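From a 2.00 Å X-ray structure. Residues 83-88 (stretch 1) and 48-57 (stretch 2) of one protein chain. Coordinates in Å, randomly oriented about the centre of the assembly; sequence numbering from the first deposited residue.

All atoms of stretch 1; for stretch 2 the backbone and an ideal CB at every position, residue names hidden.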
ATOM      1  N   GLY A  83      -2.070  11.125  -9.507  1.00 23.06           N
ATOM      2  CA  GLY A  83      -0.749  11.417 -10.017  1.00 20.94           C
ATOM      3  C   GLY A  83       0.334  11.575  -8.956  1.00 20.66           C
ATOM      4  O   GLY A  83       1.416  12.046  -9.269  1.00 22.98           O
ATOM      5  N   TRP A  84       0.076  11.157  -7.719  1.00 20.34           N
ATOM      6  CA  TRP A  84       1.078  11.279  -6.656  1.00 19.48           C
ATOM      7  C   TRP A  84       1.397   9.923  -5.968  1.00 18.98           C
ATOM      8  O   TRP A  84       0.503   9.242  -5.502  1.00 19.55           O
ATOM      9  CB  TRP A  84       0.592  12.275  -5.583  1.00 21.01           C
ATOM     10  CG  TRP A  84       0.416  13.702  -6.079  1.00 20.67           C
ATOM     11  CD1 TRP A  84      -0.724  14.277  -6.547  1.00 22.12           C
ATOM     12  CD2 TRP A  84       1.437  14.697  -6.181  1.00 22.88           C
ATOM     13  NE1 TRP A  84      -0.482  15.576  -6.941  1.00 22.88           N
ATOM     14  CE2 TRP A  84       0.840  15.859  -6.725  1.00 23.11           C
ATOM     15  CE3 TRP A  84       2.801  14.720  -5.865  1.00 22.29           C
ATOM     16  CZ2 TRP A  84       1.559  17.032  -6.961  1.00 23.26           C
ATOM     17  CZ3 TRP A  84       3.521  15.900  -6.102  1.00 24.94           C
ATOM     18  CH2 TRP A  84       2.894  17.034  -6.644  1.00 23.60           C
ATOM     19  N   ALA A  85       2.674   9.578  -5.871  1.00 18.41           N
ATOM     20  CA  ALA A  85       3.065   8.321  -5.245  1.00 19.70           C
ATOM     21  C   ALA A  85       3.823   8.498  -3.925  1.00 17.57           C
ATOM     22  O   ALA A  85       4.662   9.392  -3.793  1.00 16.98           O
ATOM     23  CB  ALA A  85       3.909   7.502  -6.227  1.00 16.46           C
ATOM     24  N   PRO A  86       3.509   7.660  -2.922  1.00 18.39           N
ATOM     25  CA  PRO A  86       4.202   7.756  -1.630  1.00 17.50           C
ATOM     26  C   PRO A  86       5.691   7.476  -1.865  1.00 18.47           C
ATOM     27  O   PRO A  86       6.056   6.534  -2.564  1.00 16.98           O
ATOM     28  CB  PRO A  86       3.507   6.684  -0.780  1.00 18.11           C
ATOM     29  CG  PRO A  86       3.095   5.633  -1.834  1.00 18.22           C
ATOM     30  CD  PRO A  86       2.530   6.549  -2.924  1.00 17.80           C
ATOM     31  N   TRP A  87       6.557   8.291  -1.279  1.00 17.90           N
ATOM     32  CA  TRP A  87       7.990   8.128  -1.489  1.00 19.03           C
ATOM     33  C   TRP A  87       8.804   7.976  -0.203  1.00 19.65           C
ATOM     34  O   TRP A  87       9.608   7.035  -0.057  1.00 17.85           O
ATOM     35  CB  TRP A  87       8.501   9.325  -2.321  1.00 19.11           C
ATOM     36  CG  TRP A  87       9.993   9.381  -2.498  1.00 23.68           C
ATOM     37  CD1 TRP A  87      10.801   8.423  -3.055  1.00 25.17           C
ATOM     38  CD2 TRP A  87      10.851  10.460  -2.125  1.00 25.92           C
ATOM     39  NE1 TRP A  87      12.108   8.845  -3.048  1.00 26.27           N
ATOM     40  CE2 TRP A  87      12.168  10.092  -2.482  1.00 27.46           C
ATOM     41  CE3 TRP A  87      10.633  11.707  -1.524  1.00 28.84           C
ATOM     42  CZ2 TRP A  87      13.268  10.928  -2.257  1.00 29.76           C
ATOM     43  CZ3 TRP A  87      11.730  12.545  -1.299  1.00 30.84           C
ATOM     44  CH2 TRP A  87      13.032  12.147  -1.668  1.00 31.85           C
ATOM     45  N   ARG A  88       8.607   8.906   0.728  1.00 19.93           N
ATOM     46  CA  ARG A  88       9.326   8.850   1.990  1.00 20.90           C
ATOM     47  C   ARG A  88       8.358   8.949   3.160  1.00 18.89           C
ATOM     48  O   ARG A  88       7.276   9.518   3.035  1.00 16.82           O
ATOM     49  CB  ARG A  88      10.363   9.976   2.062  1.00 25.27           C
ATOM     50  CG  ARG A  88      11.577   9.724   1.157  1.00 31.98           C
ATOM     51  CD  ARG A  88      12.488   8.644   1.753  1.00 36.99           C
ATOM     52  NE  ARG A  88      13.561   8.223   0.850  1.00 41.63           N
ATOM     53  CZ  ARG A  88      13.432   7.290  -0.093  1.00 44.30           C
ATOM     54  NH1 ARG A  88      12.271   6.667  -0.270  1.00 44.02           N
ATOM     55  NH2 ARG A  88      14.470   6.970  -0.856  1.00 44.01           N
ATOM     56  N   UNK A  48       5.023  -0.207 -11.367  1.00 21.12           N
ATOM     57  CA  UNK A  48       6.132   0.238 -12.198  1.00 22.80           C
ATOM     58  C   UNK A  48       6.206   1.754 -12.285  1.00 25.23           C
ATOM     59  O   UNK A  48       6.500   2.331 -13.338  1.00 24.59           O
ATOM     60  CB  UNK A  48       6.009  -0.357 -13.602  1.00 22.80           C
ATOM     61  N   UNK A  49       5.935   2.408 -11.158  1.00 24.30           N
ATOM     62  CA  UNK A  49       5.931   3.858 -11.096  1.00 23.92           C
ATOM     63  C   UNK A  49       7.310   4.475 -11.236  1.00 22.74           C
ATOM     64  O   UNK A  49       8.272   4.029 -10.623  1.00 22.72           O
ATOM     65  CB  UNK A  49       5.304   4.313  -9.777  1.00 23.92           C
ATOM     66  N   UNK A  50       7.402   5.494 -12.079  1.00 24.62           N
ATOM     67  CA  UNK A  50       8.655   6.220 -12.276  1.00 25.89           C
ATOM     68  C   UNK A  50       8.316   7.604 -11.732  1.00 24.79           C
ATOM     69  O   UNK A  50       7.277   8.180 -12.072  1.00 24.84           O
ATOM     70  CB  UNK A  50       9.127   6.241 -13.731  1.00 25.89           C
ATOM     71  N   UNK A  51       9.181   8.133 -10.881  1.00 26.23           N
ATOM     72  CA  UNK A  51       8.907   9.419 -10.252  1.00 27.80           C
ATOM     73  C   UNK A  51       9.545  10.672 -10.840  1.00 28.65           C
ATOM     74  O   UNK A  51      10.661  10.638 -11.346  1.00 29.83           O
ATOM     75  CB  UNK A  51       9.339   9.325  -8.787  1.00 27.80           C
ATOM     76  N   UNK A  52       8.815  11.778 -10.764  1.00 31.03           N
ATOM     77  CA  UNK A  52       9.345  13.067 -11.187  1.00 32.53           C
ATOM     78  C   UNK A  52       9.913  13.630  -9.878  1.00 33.47           C
ATOM     79  O   UNK A  52       9.951  12.924  -8.863  1.00 32.75           O
ATOM     80  CB  UNK A  52       8.295  13.972 -11.834  1.00 32.53           C
ATOM     81  N   UNK A  53      10.326  14.893  -9.878  1.00 33.08           N
ATOM     82  CA  UNK A  53      10.923  15.475  -8.682  1.00 33.99           C
ATOM     83  C   UNK A  53      10.001  16.260  -7.764  1.00 32.87           C
ATOM     84  O   UNK A  53      10.283  16.376  -6.575  1.00 34.21           O
ATOM     85  CB  UNK A  53      12.065  16.399  -9.111  1.00 33.99           C
ATOM     86  N   UNK A  54       8.915  16.805  -8.308  1.00 31.58           N
ATOM     87  CA  UNK A  54       7.987  17.610  -7.520  1.00 31.32           C
ATOM     88  C   UNK A  54       7.433  16.811  -6.344  1.00 30.63           C
ATOM     89  O   UNK A  54       7.061  15.640  -6.489  1.00 28.74           O
ATOM     90  CB  UNK A  54       6.842  18.117  -8.399  1.00 31.32           C
ATOM     91  N   UNK A  55       7.398  17.445  -5.175  1.00 29.11           N
ATOM     92  CA  UNK A  55       6.925  16.783  -3.966  1.00 26.99           C
ATOM     93  C   UNK A  55       5.670  17.389  -3.361  1.00 26.20           C
ATOM     94  O   UNK A  55       5.275  18.517  -3.673  1.00 27.63           O
ATOM     95  CB  UNK A  55       8.037  16.797  -2.915  1.00 26.99           C
ATOM     96  N   UNK A  56       5.058  16.624  -2.471  1.00 23.58           N
ATOM     97  CA  UNK A  56       3.832  17.014  -1.794  1.00 23.27           C
ATOM     98  C   UNK A  56       3.798  16.170  -0.516  1.00 23.95           C
ATOM     99  O   UNK A  56       4.269  15.023  -0.521  1.00 24.18           O
ATOM    100  CB  UNK A  56       2.593  16.803  -2.667  1.00 23.27           C
ATOM    101  N   UNK A  57       3.258  16.707   0.574  1.00 21.84           N
ATOM    102  CA  UNK A  57       3.227  15.925   1.800  1.00 21.41           C
ATOM    103  C   UNK A  57       1.881  15.921   2.527  1.00 20.55           C
ATOM    104  O   UNK A  57       1.128  16.895   2.487  1.00 21.06           O
ATOM    105  CB  UNK A  57       4.304  16.450   2.751  1.00 21.41           C
TER

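Position 48 has phi/psi of 58/39, and its ideal CB finds nothing of stretch 1 within 5.5 Å. Positive phi favours glycine, with asparagine or aspartate as tolerable alternatives. The residue is Gly48, the first to leave helical phi/psi after a helix, in a Schellman motif.

At position 49 CA-to-CB points toward stretch 1, and the ideal CB lies 5.0 Å from Ala85 CB. A methyl offers neither charge nor hydrogen bond, so a medium aliphatic side chain such as valine, isoleucine or leucine would suit. Ile49 is deposited, and its CG2 packs 4.0 Å from Ala85 CB.

Position 50 points out of reach, and stretch 1 sets no requirement. It is Val50.

Position 51 again points toward stretch 1, but no atom there comes within 5.5 Å of the ideal CB. The space ahead is bordered by the Ala85 methyl and the pyrrole side of Trp87, which calls for a longer apolar chain: leucine, methionine or perhaps isoleucine. Leu51 spans the gap with its two methyls, CD2 3.8 Å from Ala85 CB and CD1 3.8 Å from Trp87 CD1.

Positions 52 and 53 are out of reach, so stretch 1 leaves their identity undetermined. They are Asp52 and Thr53, the latter at the corner where the chain changes direction.

At position 54 CA-to-CB runs sideways, yet the ideal CB is 4.5 Å from Trp84 CH2. A long chain with a flexible, partly aliphatic stem could skirt the indole: glutamate, glutamine, lysine or methionine. Glu54 brings CD to 3.6 Å from Trp84 CH2, while Glu54 O sits 3.6 Å from Trp84 CZ3, at the ring edge.

Position 55 points away, with nothing of stretch 1 within 5.5 Å of the ideal CB. A short polar residue would be tolerated; glutamate, glutamine, lysine or arginine could bend back toward Trp87. Glu55 does so: OE2 comes within 3.4 Å of Trp87 CZ3, an oblique approach without a hydrogen bond.

At position 56 CA-to-CB points toward stretch 1. The ideal CB lies 3.7 Å from Trp84 CZ3, over the indole face, so a chain leaving here can lie along the ring. Lysine, arginine, methionine or glutamine would suit, a cationic end gaining most from the pi cloud. Lys56 extends across the face: CB is 3.6 Å from Trp84 CZ3, CD makes a CH-pi contact 3.7 Å from the centroid of the Trp84 five-membered ring, and NZ a cation-pi contact 4.0 Å from that centroid, 25° off the normal.

Position 57 points away, leaving the choice open. It is Glu57, which makes no contact with stretch 1.

Stretch 2 (48-57) GIVLDTEEKE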
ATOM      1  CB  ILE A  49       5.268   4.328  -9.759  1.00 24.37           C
ATOM      2  CG1 ILE A  49       3.788   3.971  -9.792  1.00 24.27           C
ATOM      3  CG2 ILE A  49       5.454   5.838  -9.549  1.00 25.97           C
ATOM      4  CD1 ILE A  49       3.062   4.096  -8.458  1.00 24.68           C
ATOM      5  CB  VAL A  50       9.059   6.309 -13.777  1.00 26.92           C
ATOM      6  CG1 VAL A  50      10.386   7.055 -13.921  1.00 27.97           C
ATOM      7  CG2 VAL A  50       9.204   4.908 -14.362  1.00 28.32           C
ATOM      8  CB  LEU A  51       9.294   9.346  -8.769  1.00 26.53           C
ATOM      9  CG  LEU A  51       8.661   8.247  -7.910  1.00 25.11           C
ATOM     10  CD1 LEU A  51       9.247   8.303  -6.511  1.00 25.00           C
ATOM     11  CD2 LEU A  51       7.163   8.436  -7.868  1.00 23.51           C
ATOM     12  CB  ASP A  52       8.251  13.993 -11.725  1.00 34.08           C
ATOM     13  CG  ASP A  52       8.078  13.889 -13.244  1.00 37.30           C
ATOM     14  OD1 ASP A  52       9.089  13.707 -13.955  1.00 37.40           O
ATOM     15  OD2 ASP A  52       6.929  14.016 -13.732  1.00 38.18           O
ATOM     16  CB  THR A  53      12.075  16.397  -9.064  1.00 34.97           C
ATOM     17  OG1 THR A  53      11.556  17.477  -9.845  1.00 37.01           O
ATOM     18  CG2 THR A  53      13.110  15.641  -9.881  1.00 35.95           C
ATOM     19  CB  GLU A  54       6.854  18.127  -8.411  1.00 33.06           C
ATOM     20  CG  GLU A  54       5.806  18.929  -7.692  1.00 36.75           C
ATOM     21  CD  GLU A  54       4.714  19.446  -8.611  1.00 38.54           C
ATOM     22  OE1 GLU A  54       4.392  18.767  -9.613  1.00 40.05           O
ATOM     23  OE2 GLU A  54       4.157  20.523  -8.318  1.00 39.61           O
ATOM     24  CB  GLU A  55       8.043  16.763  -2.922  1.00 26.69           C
ATOM     25  CG  GLU A  55       9.208  15.869  -3.282  1.00 27.65           C
ATOM     26  CD  GLU A  55      10.382  16.038  -2.335  1.00 30.03           C
ATOM     27  OE1 GLU A  55      10.170  16.514  -1.205  1.00 30.52           O
ATOM     28  OE2 GLU A  55      11.516  15.684  -2.709  1.00 31.95           O
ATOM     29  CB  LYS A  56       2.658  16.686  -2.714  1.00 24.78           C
ATOM     30  CG  LYS A  56       1.324  16.526  -2.069  1.00 26.72           C
ATOM     31  CD  LYS A  56       0.258  16.298  -3.130  1.00 26.73           C
ATOM     32  CE  LYS A  56      -0.789  15.319  -2.637  1.00 24.88           C
ATOM     33  NZ  LYS A  56      -2.099  15.516  -3.312  1.00 22.01           N
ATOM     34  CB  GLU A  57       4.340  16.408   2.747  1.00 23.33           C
ATOM     35  CG  GLU A  57       5.712  16.436   2.113  1.00 23.38           C
ATOM     36  CD  GLU A  57       6.791  16.992   3.022  1.00 21.76           C
ATOM     37  OE1 GLU A  57       6.598  18.052   3.664  1.00 18.92           O
ATOM     38  OE2 GLU A  57       7.859  16.373   3.070  1.00 22.59           O
TER
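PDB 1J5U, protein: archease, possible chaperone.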